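Local coordinates for myosin regulatory light chain (Placopecten magellanicus, PDB 3PN7), which probably acts as the calcium-binding regulatory light chain of molluscan muscle myosin, making the motor's Mg-ATPase activity calcium-dependent, at residues F39-I42 with N43-K46. Residues are numbered along the deposited sequence; the frame is centred on the assembly and turned at random.
With MG (magnesium ion), chain G.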
loop_
_atom_site.group_PDB
_atom_site.type_symbol
_atom_site.label_atom_id
_atom_site.label_comp_id
_atom_site.label_asym_id
_atom_site.label_seq_id
_atom_site.Cartn_x
_atom_site.Cartn_y
_atom_site.Cartn_z
ATOM N N PHE B 39 -12.597 -22.582 35.218
ATOM C CA PHE B 39 -13.770 -22.629 34.348
ATOM C C PHE B 39 -14.492 -21.307 34.454
ATOM O O PHE B 39 -14.440 -20.665 35.480
ATOM C CB PHE B 39 -14.730 -23.757 34.770
ATOM C CG PHE B 39 -14.157 -25.128 34.583
ATOM C CD1 PHE B 39 -14.340 -25.810 33.396
ATOM C CD2 PHE B 39 -13.391 -25.717 35.579
ATOM C CE1 PHE B 39 -13.789 -27.063 33.205
ATOM C CE2 PHE B 39 -12.837 -26.964 35.395
ATOM C CZ PHE B 39 -13.038 -27.640 34.203
ATOM N N ILE B 40 -15.149 -20.882 33.387
ATOM C CA ILE B 40 -16.120 -19.805 33.495
ATOM C C ILE B 40 -17.530 -20.394 33.533
ATOM O O ILE B 40 -17.951 -21.072 32.585
ATOM C CB ILE B 40 -16.002 -18.811 32.310
ATOM C CG1 ILE B 40 -14.616 -18.163 32.268
ATOM C CG2 ILE B 40 -17.098 -17.734 32.376
ATOM C CD1 ILE B 40 -14.427 -17.280 31.036
ATOM N N ASP B 41 -18.258 -20.166 34.628
ATOM C CA ASP B 41 -19.662 -20.588 34.688
ATOM C C ASP B 41 -20.615 -19.402 34.715
ATOM O O ASP B 41 -20.199 -18.253 34.557
ATOM C CB ASP B 41 -19.923 -21.524 35.872
ATOM C CG ASP B 41 -19.637 -20.872 37.216
ATOM O OD1 ASP B 41 -19.441 -19.641 37.269
ATOM O OD2 ASP B 41 -19.605 -21.598 38.232
ATOM N N ILE B 42 -21.896 -19.660 34.931
ATOM C CA ILE B 42 -22.854 -18.565 34.871
ATOM C C ILE B 42 -22.641 -17.536 35.989
ATOM O O ILE B 42 -22.874 -16.344 35.792
ATOM C CB ILE B 42 -24.304 -19.057 34.832
ATOM C CG1 ILE B 42 -25.235 -17.864 34.630
ATOM C CG2 ILE B 42 -24.652 -19.824 36.121
ATOM C CD1 ILE B 42 -26.591 -18.223 34.074
ATOM N N ASN B 43 -22.179 -17.994 37.149
ATOM C CA ASN B 43 -21.892 -17.097 38.266
ATOM C C ASN B 43 -20.711 -16.158 37.984
ATOM O O ASN B 43 -20.760 -14.969 38.324
ATOM C CB ASN B 43 -21.628 -17.888 39.554
ATOM C CG ASN B 43 -22.802 -18.768 39.957
ATOM O OD1 ASN B 43 -23.972 -18.431 39.723
ATOM N ND2 ASN B 43 -22.492 -19.909 40.569
ATOM N N ASP B 44 -19.653 -16.697 37.370
ATOM C CA ASP B 44 -18.502 -15.896 36.956
ATOM C C ASP B 44 -18.933 -14.813 35.994
ATOM O O ASP B 44 -18.523 -13.657 36.101
ATOM C CB ASP B 44 -17.470 -16.778 36.270
ATOM C CG ASP B 44 -16.684 -17.613 37.246
ATOM O OD1 ASP B 44 -16.040 -17.023 38.139
ATOM O OD2 ASP B 44 -16.692 -18.855 37.107
ATOM N N LEU B 45 -19.776 -15.206 35.050
ATOM C CA LEU B 45 -20.255 -14.308 34.013
ATOM C C LEU B 45 -21.120 -13.212 34.625
ATOM O O LEU B 45 -20.903 -12.022 34.357
ATOM C CB LEU B 45 -21.056 -15.105 32.979
ATOM C CG LEU B 45 -20.828 -14.923 31.479
ATOM C CD1 LEU B 45 -19.376 -14.796 31.135
ATOM C CD2 LEU B 45 -21.460 -16.091 30.749
ATOM N N LYS B 46 -22.097 -13.609 35.443
ATOM C CA LYS B 46 -22.940 -12.644 36.159
ATOM C C LYS B 46 -22.083 -11.672 36.964
ATOM O O LYS B 46 -22.280 -10.453 36.918
ATOM C CB LYS B 46 -23.884 -13.352 37.137
ATOM C CG LYS B 46 -25.000 -14.160 36.520
ATOM C CD LYS B 46 -26.094 -14.414 37.558
ATOM C CE LYS B 46 -27.295 -15.115 36.962
ATOM N NZ LYS B 46 -28.501 -14.977 37.833
HETATM MG MG MG G . -15.115 -20.475 37.856
#
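D41 and D44 exchange a reciprocal pair of hydrogen bonds, the capping box that starts the second helix, 42-52, of this EF-hand, and here the box is joined to the metal site. In one half of the exchange D44 N donates a hydrogen bond to D41 OD1 at 3.0 Å, nearly in line with the C-O bond of the carboxylate. D41 can reach this N-H because its CG stands between its own backbone N and carbonyl carbon (chi1 61°), which folds the carboxylate back over the first turn. In the return half D41 N donates to D44 OD2 at 3.2 Å, almost straight at 172°. D44 OD2 accepts this bond through its anti lone pair and also binds the magnesium ion at 2.4 Å. F39 O, 2.5 Å from the magnesium ion, is a second ligand from the loop; D33 OD2 also binds the ion, and N35 is counted with the site. D44 OD2 lies only 2.9 Å from D41 OD1; the two acceptors probably tolerate this closeness because the cation and the two N-H donors offset their charge. D44 OD1 is satisfied separately by N35 N, so both carboxylate oxygens tie the helix start to the ion-binding loop. Next to the polar network, buried I40 packs on F29 and I32 of helix 19-32. Its CG2, anti to the backbone N, touches L45 CD1 at 3.9 Å, the two side chains crossing at about a right angle. Ordinary helical i to i+4 bonds follow the cap, L45 N donating to D41 O. One residue further on, K46 runs alongside I42 and its ammonium forms a salt bridge with D58, while K46 N donates to I42 O at 2.9 Å.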